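Local coordinates for protein homoserine dehydrogenase (PDB 4PG7) that catalyses the NAD(P)-dependent interconversion of L-aspartate semialdehyde and L-homoserine, a hydride-transfer step of the aspartate pathway, at residues 284-292 against 438-446; 170-178 against 225-234. All blocks are in the same frame, centred on the assembly; numbering follows the deposited sequence.

Interaction 1. Residues 284-292 against 438-446; sequences EPTLIDKKH and DKVYPVEGV. With LYS (lysine), chain K.
Strands 284-289 and 438-444 run parallel, their directions 31° apart, with Leu-287 and Val-443 paired at a CA-CA separation of 4.6 Å. Three backbone bonds carry the pairing: Leu-287 N to Pro-442 O, Glu-444 N to Leu-287 O, and Asp-289 N to Glu-444 O. The middle one is the shortest, 2.7 Å between Glu-444 N and Leu-287 O, and nearly straight. Before this bonded part, Pro-285 CB sits over the centre of the Tyr-441 ring, 4.0 Å from its centroid and 9° off the normal, a CH-pi contact. Leu-287 CD1 meets the same ring at its edge, 3.9 Å from Tyr-441 CD2, while Leu-287 CB packs on Val-443 CG2. Strand 278-289 of the homoserine dehydrogenase region thereby pairs with strand 436-444 of the C-terminal region, probably its ACT domain, so that one mixed sheet runs through both. Glu-284 lays its carboxylate end along Pro-442 CD and CG, and a water bridges Glu-284 OE1 to Val-440 O. On the side of Ile-288 and Glu-444, Ile-288 CD1 reaches Glu-444 CB at 3.7 Å, and Thr-286 CG2 touches Glu-444 CG. The Glu-444 chain, bent at chi2 (-74°), turns its carboxylate away to a salt bridge with Lys-271. At the end of the strand, Asp-289 OD2 accepts from Lys-291 N in an Asx turn, and His-292 CD2 lies 3.6 Å from Gly-445 CA. At the other end, Lys-439 NZ donates to Tyr-441 OH and forms a salt bridge with Asp-255; Asp-438 and Lys-439 line the ligand pocket, Lys-439 NZ lying 3.5 Å from CB of the bound lysine.

Interaction 2. Residues 170-178 against 225-234; sequences NISKFMGIL and KVVITSYLSF
Lys-225 NZ is held twice, by Leu-178 O at 2.9 Å, where it arrives nearly head-on to the carbonyl, and by a salt bridge to Asp-221. To reach that oxygen the extended lysine chain runs alongside Leu-178, the two side chains pointing opposite ways. Leu-178 CD1 in turn fits against Lys-225 CB, and it lies 3.8 Å from Val-226 CG2. Farther along, Phe-174 fills the middle of the contact. A chi1 of 68° tucks its CG in between N and C of its own backbone, which directs the ring at the helix. Thr-229 CG2 lies over the ring centre, 3.5 Å from the Phe-174 centroid and 5° off the normal, a close CH-pi contact. Ser-230 OG approaches the ring edge in plane, 3.6 Å from Phe-174 CZ. Three helix hydroxyls near this aromatic surface are turned back to carbonyls one turn earlier: Thr-229 OG1 to Lys-225 O, Ser-230 OG to Val-226 O and Ser-233 OG to Thr-229 O. Each of these oxygens also takes the helical N-H of the same residue, from the opposite face of its plane. Phe-234 is slid aside from Phe-174, the centroids 5.8 Å apart, with little overlap; Phe-234 CE2 still touches Phe-174 CE2. Its other edge meets the backbone of Ile-171, Phe-234 CE1 being 3.3 Å from Ile-171 O, while Ile-171 CD1 rests on Ser-233 CB. The helix segment runs almost antiparallel (162°) to strand 171-177. Val-226 also touches Ala-281 and Val-283 of strand 278-289, so the helix spans more than one strand: a helix packed on one face of a beta sheet, the usual layering of an alpha/beta fold.

From the N terminus, the chain first lays down the parallel nucleotide-binding-type sheet, then reaches strand 171-177. Interaction 2 closes a mostly helical loop of 46 residues when helix 220-234 returns to that strand. Interaction 1 opens later, at 284-292, and closes only with 438-446 near the modelled C-terminal end, spanning 145 residues. The two loops therefore follow in series and neither nest nor cross. In space their centres are 18 Å apart on the same mixed sheet: one covers it with a helix, the other extends it into the C-terminal region. They meet directly where Lys-173 NZ forms a salt bridge with Glu-444 OE1 at 3.1 Å, beside Met-175, which packs on Glu-444 and His-292.

Interaction 1. Residues 284-292 against 438-446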
# COMPACT_ATOMS: atom_id res chain seq x y z
N GLU A 284 -5.72 17.69 11.16
CA GLU A 284 -5.36 19.10 11.07
C GLU A 284 -4.21 19.37 10.12
O GLU A 284 -3.45 18.46 9.77
CB GLU A 284 -5.02 19.66 12.46
CG GLU A 284 -3.82 19.03 13.09
CD GLU A 284 -3.65 19.44 14.54
OE1 GLU A 284 -3.67 20.66 14.85
OE2 GLU A 284 -3.47 18.54 15.36
N PRO A 285 -4.08 20.63 9.69
CA PRO A 285 -2.92 21.04 8.90
C PRO A 285 -1.63 20.78 9.66
O PRO A 285 -1.52 21.11 10.84
CB PRO A 285 -3.14 22.55 8.70
CG PRO A 285 -4.59 22.76 8.89
CD PRO A 285 -5.04 21.74 9.89
N THR A 286 -0.69 20.13 8.98
CA THR A 286 0.50 19.55 9.58
C THR A 286 1.67 19.77 8.65
O THR A 286 1.55 19.57 7.44
CB THR A 286 0.26 18.04 9.79
OG1 THR A 286 -0.86 17.85 10.65
CG2 THR A 286 1.45 17.35 10.37
N LEU A 287 2.81 20.22 9.17
CA LEU A 287 4.01 20.32 8.36
C LEU A 287 4.61 18.93 8.31
O LEU A 287 4.70 18.25 9.35
CB LEU A 287 5.01 21.30 8.92
CG LEU A 287 4.86 22.77 8.54
CD1 LEU A 287 3.56 23.33 9.10
CD2 LEU A 287 6.06 23.53 9.03
N ILE A 288 5.00 18.52 7.11
CA ILE A 288 5.58 17.22 6.87
C ILE A 288 6.92 17.43 6.22
O ILE A 288 7.03 18.12 5.19
CB ILE A 288 4.74 16.37 5.87
CG1 ILE A 288 3.32 16.17 6.38
CG2 ILE A 288 5.40 15.00 5.63
CD1 ILE A 288 3.25 15.28 7.61
N ASP A 289 7.94 16.83 6.79
CA ASP A 289 9.28 16.91 6.23
C ASP A 289 9.24 16.47 4.78
O ASP A 289 8.67 15.43 4.47
CB ASP A 289 10.24 16.04 7.04
CG ASP A 289 11.69 16.18 6.57
OD1 ASP A 289 12.48 16.80 7.27
OD2 ASP A 289 12.04 15.71 5.50
N LYS A 290 9.89 17.25 3.92
CA LYS A 290 9.89 16.98 2.48
C LYS A 290 10.42 15.63 2.08
O LYS A 290 10.11 15.15 1.01
CB LYS A 290 10.71 18.03 1.74
CG LYS A 290 10.03 19.37 1.58
CD LYS A 290 11.01 20.33 0.92
CE LYS A 290 10.41 21.70 0.70
NZ LYS A 290 11.47 22.67 0.28
N LYS A 291 11.26 15.01 2.91
CA LYS A 291 11.79 13.69 2.60
C LYS A 291 10.86 12.54 3.01
O LYS A 291 11.09 11.42 2.61
CB LYS A 291 13.15 13.51 3.30
CG LYS A 291 14.21 14.49 2.82
CD LYS A 291 15.43 14.48 3.73
CE LYS A 291 15.14 15.30 4.97
NZ LYS A 291 15.70 14.75 6.22
N HIS A 292 9.83 12.82 3.80
CA HIS A 292 8.89 11.79 4.24
C HIS A 292 8.04 11.34 3.04
O HIS A 292 7.63 12.16 2.21
CB HIS A 292 7.97 12.36 5.32
CG HIS A 292 7.28 11.33 6.15
ND1 HIS A 292 6.12 10.70 5.73
CD2 HIS A 292 7.57 10.80 7.36
CE1 HIS A 292 5.72 9.85 6.66
NE2 HIS A 292 6.60 9.87 7.65
N ASP A 438 -0.44 33.30 16.61
CA ASP A 438 -1.46 33.25 15.57
C ASP A 438 -2.00 31.83 15.51
O ASP A 438 -3.19 31.61 15.62
CB ASP A 438 -0.87 33.63 14.22
CG ASP A 438 -1.89 33.53 13.07
OD1 ASP A 438 -3.10 33.66 13.30
OD2 ASP A 438 -1.46 33.34 11.93
N LYS A 439 -1.10 30.87 15.38
CA LYS A 439 -1.50 29.49 15.37
C LYS A 439 -0.32 28.56 15.52
O LYS A 439 0.83 28.97 15.40
CB LYS A 439 -2.20 29.19 14.07
CG LYS A 439 -1.33 29.37 12.86
CD LYS A 439 -2.21 29.55 11.64
CE LYS A 439 -1.40 29.84 10.39
NZ LYS A 439 -2.34 30.15 9.27
N VAL A 440 -0.66 27.30 15.75
CA VAL A 440 0.32 26.25 15.94
C VAL A 440 -0.15 25.08 15.10
O VAL A 440 -1.31 24.66 15.19
CB VAL A 440 0.41 25.83 17.43
CG1 VAL A 440 1.37 24.66 17.61
CG2 VAL A 440 0.86 26.99 18.29
N TYR A 441 0.75 24.56 14.28
CA TYR A 441 0.51 23.33 13.54
C TYR A 441 1.49 22.27 14.04
O TYR A 441 2.64 22.58 14.33
CB TYR A 441 0.73 23.52 12.06
CG TYR A 441 -0.17 24.48 11.33
CD1 TYR A 441 -1.42 24.82 11.79
CD2 TYR A 441 0.22 25.00 10.10
CE1 TYR A 441 -2.24 25.69 11.08
CE2 TYR A 441 -0.59 25.86 9.39
CZ TYR A 441 -1.82 26.18 9.87
OH TYR A 441 -2.64 27.03 9.13
N PRO A 442 1.05 21.00 14.11
CA PRO A 442 2.02 19.93 14.39
C PRO A 442 2.99 19.77 13.24
O PRO A 442 2.69 20.18 12.11
CB PRO A 442 1.16 18.66 14.54
CG PRO A 442 -0.14 19.00 13.96
CD PRO A 442 -0.32 20.49 13.97
N VAL A 443 4.15 19.20 13.54
CA VAL A 443 5.19 18.93 12.57
C VAL A 443 5.52 17.47 12.66
O VAL A 443 5.77 16.95 13.77
CB VAL A 443 6.45 19.78 12.84
CG1 VAL A 443 7.55 19.43 11.86
CG2 VAL A 443 6.13 21.27 12.79
N GLU A 444 5.48 16.79 11.51
CA GLU A 444 5.76 15.35 11.44
C GLU A 444 6.90 15.05 10.49
O GLU A 444 7.30 15.87 9.65
CB GLU A 444 4.53 14.58 10.97
CG GLU A 444 3.42 14.49 12.01
CD GLU A 444 3.72 13.53 13.15
OE1 GLU A 444 4.79 12.91 13.18
OE2 GLU A 444 2.84 13.41 14.03
N GLY A 445 7.42 13.83 10.64
CA GLY A 445 8.51 13.29 9.80
C GLY A 445 9.89 13.70 10.24
O GLY A 445 10.88 13.41 9.56
N VAL A 446 9.96 14.40 11.38
CA VAL A 446 11.24 14.85 11.95
C VAL A 446 12.05 13.70 12.58
O VAL A 446 12.20 12.61 12.00
CB VAL A 446 10.98 15.93 12.98
N LYS K . -4.99 33.82 8.22
CA LYS K . -5.65 33.18 9.40
C LYS K . -5.09 33.69 10.73
O LYS K . -5.11 32.97 11.74
CB LYS K . -5.50 31.66 9.33
CG LYS K . -6.41 30.91 10.28
CD LYS K . -5.67 29.89 11.13
CE LYS K . -6.62 29.29 12.14
NZ LYS K . -5.97 28.29 13.03
OXT LYS K . -4.62 34.84 10.81
O HOH W 1 -2.27 22.33 16.46

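Interaction 2. Residues 170-178 against 225-234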
# COMPACT_ATOMS: atom_id res chain seq x y z
N ASN A 170 0.69 -5.26 14.99
CA ASN A 170 0.67 -4.30 16.08
C ASN A 170 0.99 -2.90 15.56
O ASN A 170 2.14 -2.45 15.56
CB ASN A 170 1.66 -4.69 17.18
N ILE A 171 -0.06 -2.22 15.10
CA ILE A 171 0.03 -0.84 14.66
C ILE A 171 -0.05 0.07 15.88
O ILE A 171 -0.97 -0.04 16.66
CB ILE A 171 -1.12 -0.51 13.69
CG1 ILE A 171 -1.08 -1.43 12.47
CG2 ILE A 171 -1.04 0.95 13.26
CD1 ILE A 171 -2.29 -1.32 11.56
N SER A 172 0.91 0.97 16.03
CA SER A 172 0.89 1.95 17.11
C SER A 172 0.48 3.35 16.66
O SER A 172 0.04 4.18 17.46
CB SER A 172 2.26 2.02 17.77
OG SER A 172 3.21 2.58 16.90
N LYS A 173 0.62 3.64 15.37
CA LYS A 173 0.33 4.97 14.86
C LYS A 173 0.03 4.89 13.36
O LYS A 173 0.62 4.10 12.65
CB LYS A 173 1.50 5.92 15.13
CG LYS A 173 1.36 7.34 14.56
CD LYS A 173 2.52 8.21 15.00
CE LYS A 173 2.45 9.60 14.38
NZ LYS A 173 3.69 10.39 14.61
N PHE A 174 -0.92 5.70 12.91
CA PHE A 174 -1.07 5.95 11.48
C PHE A 174 -1.21 7.42 11.22
O PHE A 174 -1.72 8.16 12.05
CB PHE A 174 -2.27 5.18 10.90
CG PHE A 174 -3.61 5.68 11.37
CD1 PHE A 174 -4.23 6.77 10.75
CD2 PHE A 174 -4.27 5.06 12.40
CE1 PHE A 174 -5.46 7.23 11.17
CE2 PHE A 174 -5.51 5.51 12.82
CZ PHE A 174 -6.10 6.60 12.22
N MET A 175 -0.76 7.83 10.04
CA MET A 175 -0.95 9.19 9.55
C MET A 175 -1.42 9.07 8.11
O MET A 175 -0.83 8.32 7.33
CB MET A 175 0.36 9.97 9.55
CG MET A 175 0.95 10.20 10.91
SD MET A 175 2.36 11.29 10.78
CE MET A 175 3.58 10.25 10.01
N GLY A 176 -2.43 9.85 7.75
CA GLY A 176 -2.96 9.75 6.44
C GLY A 176 -3.37 11.04 5.80
O GLY A 176 -3.76 12.00 6.49
N ILE A 177 -3.29 11.05 4.47
CA ILE A 177 -3.92 12.07 3.66
C ILE A 177 -5.21 11.41 3.19
O ILE A 177 -5.15 10.46 2.43
CB ILE A 177 -3.01 12.50 2.50
CG1 ILE A 177 -1.78 13.21 3.09
CG2 ILE A 177 -3.77 13.36 1.51
CD1 ILE A 177 -0.61 13.39 2.14
N LEU A 178 -6.35 11.87 3.74
CA LEU A 178 -7.58 11.12 3.70
C LEU A 178 -8.72 11.83 3.00
O LEU A 178 -9.84 11.31 2.97
CB LEU A 178 -8.03 10.73 5.10
CG LEU A 178 -7.02 9.89 5.88
CD1 LEU A 178 -7.54 9.62 7.28
CD2 LEU A 178 -6.75 8.57 5.17
N LYS A 225 -12.93 9.23 8.40
CA LYS A 225 -12.00 8.19 8.00
C LYS A 225 -10.98 7.85 9.07
O LYS A 225 -10.53 6.71 9.15
CB LYS A 225 -11.30 8.56 6.68
CG LYS A 225 -12.26 8.45 5.49
CD LYS A 225 -11.69 9.09 4.25
CE LYS A 225 -12.69 9.05 3.08
NZ LYS A 225 -12.35 10.13 2.12
N VAL A 226 -10.63 8.83 9.90
CA VAL A 226 -9.79 8.57 11.07
C VAL A 226 -10.50 7.69 12.10
O VAL A 226 -9.87 6.81 12.68
CB VAL A 226 -9.36 9.89 11.73
CG1 VAL A 226 -8.77 9.63 13.11
CG2 VAL A 226 -8.34 10.59 10.85
N VAL A 227 -11.78 7.93 12.34
CA VAL A 227 -12.57 7.03 13.20
C VAL A 227 -12.53 5.60 12.65
O VAL A 227 -12.25 4.65 13.37
CB VAL A 227 -14.03 7.47 13.32
CG1 VAL A 227 -14.83 6.43 14.10
CG2 VAL A 227 -14.15 8.82 14.00
N ILE A 228 -12.79 5.46 11.36
CA ILE A 228 -12.81 4.15 10.72
C ILE A 228 -11.43 3.51 10.74
O ILE A 228 -11.28 2.34 11.09
CB ILE A 228 -13.31 4.23 9.26
CG1 ILE A 228 -14.76 4.73 9.18
CG2 ILE A 228 -13.20 2.87 8.58
CD1 ILE A 228 -15.76 3.85 9.91
N THR A 229 -10.41 4.26 10.33
CA THR A 229 -9.06 3.74 10.31
C THR A 229 -8.59 3.30 11.72
O THR A 229 -7.88 2.29 11.84
CB THR A 229 -8.10 4.74 9.67
OG1 THR A 229 -8.57 5.04 8.35
CG2 THR A 229 -6.69 4.19 9.59
N SER A 230 -9.00 4.03 12.75
CA SER A 230 -8.67 3.68 14.13
C SER A 230 -9.33 2.37 14.55
O SER A 230 -8.74 1.54 15.25
CB SER A 230 -9.12 4.79 15.09
OG SER A 230 -8.40 5.99 14.87
N TYR A 231 -10.57 2.18 14.11
CA TYR A 231 -11.30 0.94 14.38
C TYR A 231 -10.63 -0.27 13.70
O TYR A 231 -10.42 -1.29 14.33
CB TYR A 231 -12.75 1.07 13.92
CG TYR A 231 -13.57 -0.16 14.23
CD1 TYR A 231 -13.74 -0.58 15.54
CD2 TYR A 231 -14.16 -0.90 13.21
CE1 TYR A 231 -14.47 -1.72 15.82
CE2 TYR A 231 -14.91 -2.03 13.48
CZ TYR A 231 -15.06 -2.44 14.79
OH TYR A 231 -15.79 -3.56 15.05
N LEU A 232 -10.26 -0.12 12.44
CA LEU A 232 -9.59 -1.16 11.70
C LEU A 232 -8.15 -1.41 12.18
O LEU A 232 -7.73 -2.55 12.25
CB LEU A 232 -9.59 -0.85 10.21
CG LEU A 232 -10.98 -0.80 9.57
CD1 LEU A 232 -10.89 -0.36 8.12
CD2 LEU A 232 -11.68 -2.15 9.67
N SER A 233 -7.42 -0.35 12.56
CA SER A 233 -6.03 -0.48 13.01
C SER A 233 -5.87 -0.96 14.45
O SER A 233 -4.99 -1.77 14.76
CB SER A 233 -5.29 0.86 12.87
OG SER A 233 -5.26 1.27 11.52
N PHE A 234 -6.68 -0.40 15.35
CA PHE A 234 -6.48 -0.60 16.77
C PHE A 234 -7.58 -1.42 17.43
O PHE A 234 -7.47 -1.70 18.62
CB PHE A 234 -6.46 0.75 17.49
CG PHE A 234 -5.49 1.73 16.91
CD1 PHE A 234 -4.17 1.37 16.67
CD2 PHE A 234 -5.88 3.04 16.68
CE1 PHE A 234 -3.28 2.28 16.16
CE2 PHE A 234 -4.97 3.97 16.18
CZ PHE A 234 -3.68 3.59 15.92